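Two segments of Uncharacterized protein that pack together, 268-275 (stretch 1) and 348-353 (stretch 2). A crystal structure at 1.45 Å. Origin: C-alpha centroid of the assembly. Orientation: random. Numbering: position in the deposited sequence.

Stretch 1, residues 268-275: TETGEILH
Stretch 2, residues 348-353: DAYTGE

A single direct hydrogen bond joins these two segments, and it is entirely backbone: Leu274 N donates to Ala349 O at 2.9 Å with an N-H...O angle of 170°, so the amide points almost straight at its acceptor. Beside it, one water donates to both Glu272 O and Tyr350 O, each 2.7 Å from the water oxygen, providing a second, indirect link between the backbones.

Stretch 1 runs as a strand through Glu272 (phi/psi -86/132) and continues extended through Ile273 (-88/163) and Leu274 (-70/150). Stretch 2 is a compact turn: Ala349, Tyr350 and Thr351 have helical phi/psi (-72/-22, -81/-47, -100/-20), and Gly352 follows at 79/6. Asp348 (chi1 177°, t) braces it, OD1 accepting from Tyr350 N at 2.8 Å and Thr351 N at 3.1 Å, while Gly352 N donates to Asp348 O at 2.9 Å. In the register, Ile273 CA and Tyr350 CA are the nearest pair across the stretches, 4.3 Å apart.

Tyr350 contributes the largest covered area, 116 of the 372 Å² buried in total. Its CA-to-CB bond points away from stretch 1, yet with chi1 -58° (m) and chi2 -63° the end of the side chain comes nearer to it. Gly271 O lies at the ring edge, 3.4 Å from Tyr350 CE1, and Glu272 O lies there too, 3.7 Å from Tyr350 CD1. An ideal CB on Gly271 would be a tight 3.5 Å from Tyr350 CD1.

Ile273 (chi1 68°, p; chi2 170°, t) places CG2 3.7 Å from Ala349 CB and 3.9 Å from Tyr350 CD1, forming a small apolar cluster. Leu274 (chi1 -72°, m; chi2 170°, t) sets CD1 3.5 Å from Gly352 CA; an ideal CB on Gly352 would clash with Leu274 CD1 at 2.9 Å, and the positive phi independently favours glycine.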

# COMPACT_ATOMS: atom_id res chain seq x y z
N THR A 268 24.22 5.32 -1.28
CA THR A 268 25.21 4.63 -2.14
C THR A 268 25.49 5.48 -3.38
O THR A 268 26.64 5.55 -3.82
CB THR A 268 24.72 3.23 -2.53
OG1 THR A 268 23.41 3.36 -3.10
CG2 THR A 268 24.68 2.28 -1.35
N GLU A 269 24.46 6.06 -3.96
CA GLU A 269 24.57 6.93 -5.12
C GLU A 269 23.38 7.87 -5.17
O GLU A 269 22.39 7.67 -4.47
CB GLU A 269 24.67 6.12 -6.43
CG GLU A 269 23.47 5.22 -6.69
CD GLU A 269 23.61 4.15 -7.75
OE1 GLU A 269 24.66 4.12 -8.44
OE2 GLU A 269 22.67 3.34 -7.89
N THR A 270 23.52 8.95 -5.91
CA THR A 270 22.45 9.92 -6.10
C THR A 270 22.45 10.24 -7.57
O THR A 270 23.50 10.37 -8.19
CB THR A 270 22.64 11.18 -5.24
OG1 THR A 270 22.91 10.81 -3.88
CG2 THR A 270 21.44 12.13 -5.31
N GLY A 271 21.27 10.39 -8.11
CA GLY A 271 21.17 10.75 -9.51
C GLY A 271 19.83 11.33 -9.81
O GLY A 271 18.90 11.24 -9.00
N GLU A 272 19.70 11.85 -11.01
CA GLU A 272 18.45 12.40 -11.49
C GLU A 272 17.62 11.29 -12.08
O GLU A 272 18.13 10.48 -12.87
CB GLU A 272 18.77 13.44 -12.57
CG GLU A 272 17.59 14.31 -12.95
CD GLU A 272 17.99 15.56 -13.72
OE1 GLU A 272 19.19 15.90 -13.75
OE2 GLU A 272 17.08 16.20 -14.29
N ILE A 273 16.35 11.23 -11.70
CA ILE A 273 15.44 10.25 -12.28
C ILE A 273 14.81 10.81 -13.54
O ILE A 273 14.82 12.02 -13.77
CB ILE A 273 14.37 9.77 -11.27
CG1 ILE A 273 13.37 10.92 -10.92
CG2 ILE A 273 15.04 9.15 -10.03
CD1 ILE A 273 12.17 10.44 -10.14
N LEU A 274 14.24 9.93 -14.34
CA LEU A 274 13.50 10.30 -15.53
C LEU A 274 12.21 10.98 -15.17
O LEU A 274 11.57 10.61 -14.17
CB LEU A 274 13.18 9.03 -16.33
CG LEU A 274 14.35 8.36 -17.04
CD1 LEU A 274 13.94 7.00 -17.58
CD2 LEU A 274 14.88 9.27 -18.17
N HIS A 275 11.75 11.89 -16.03
CA HIS A 275 10.41 12.45 -15.88
C HIS A 275 9.43 11.34 -16.22
O HIS A 275 9.74 10.45 -17.03
CB HIS A 275 10.20 13.63 -16.83
CG HIS A 275 11.08 14.82 -16.56
ND1 HIS A 275 11.07 15.91 -17.40
CD2 HIS A 275 11.94 15.06 -15.54
CE1 HIS A 275 11.95 16.77 -16.90
NE2 HIS A 275 12.47 16.33 -15.77
N ASP A 348 13.31 0.98 -13.56
CA ASP A 348 14.38 1.64 -12.81
C ASP A 348 14.18 3.16 -13.04
O ASP A 348 14.09 3.60 -14.20
CB ASP A 348 15.73 1.13 -13.35
CG ASP A 348 16.97 1.76 -12.75
OD1 ASP A 348 16.95 2.99 -12.48
OD2 ASP A 348 18.00 1.04 -12.63
N ALA A 349 14.08 3.96 -11.95
CA ALA A 349 13.74 5.38 -12.19
C ALA A 349 14.88 6.17 -12.80
O ALA A 349 14.62 7.20 -13.41
CB ALA A 349 13.27 6.04 -10.91
N TYR A 350 16.13 5.71 -12.64
CA TYR A 350 17.27 6.42 -13.23
C TYR A 350 17.43 6.08 -14.68
O TYR A 350 17.67 6.98 -15.48
CB TYR A 350 18.60 6.07 -12.54
CG TYR A 350 18.67 6.33 -11.06
CD1 TYR A 350 18.54 7.62 -10.54
CD2 TYR A 350 18.92 5.29 -10.17
CE1 TYR A 350 18.65 7.86 -9.17
CE2 TYR A 350 19.01 5.52 -8.80
CZ TYR A 350 18.94 6.81 -8.31
OH TYR A 350 19.04 6.98 -6.95
N THR A 351 17.38 4.78 -15.02
CA THR A 351 17.73 4.37 -16.38
C THR A 351 16.56 4.12 -17.29
O THR A 351 16.76 4.08 -18.50
CB THR A 351 18.59 3.10 -16.33
OG1 THR A 351 17.78 2.00 -15.89
CG2 THR A 351 19.85 3.24 -15.47
N GLY A 352 15.38 3.89 -16.73
CA GLY A 352 14.21 3.51 -17.52
C GLY A 352 14.22 2.04 -17.89
O GLY A 352 13.37 1.61 -18.66
N GLU A 353 15.19 1.24 -17.38
CA GLU A 353 15.20 -0.22 -17.60
C GLU A 353 13.86 -0.78 -17.15
O GLU A 353 13.46 -0.57 -16.00
CB GLU A 353 16.31 -0.88 -16.77
CG GLU A 353 16.27 -2.41 -16.85
CD GLU A 353 17.33 -3.14 -16.05
OE1 GLU A 353 18.19 -2.48 -15.42
OE2 GLU A 353 17.28 -4.39 -16.04
O HOH W 1 17.89 9.67 -15.44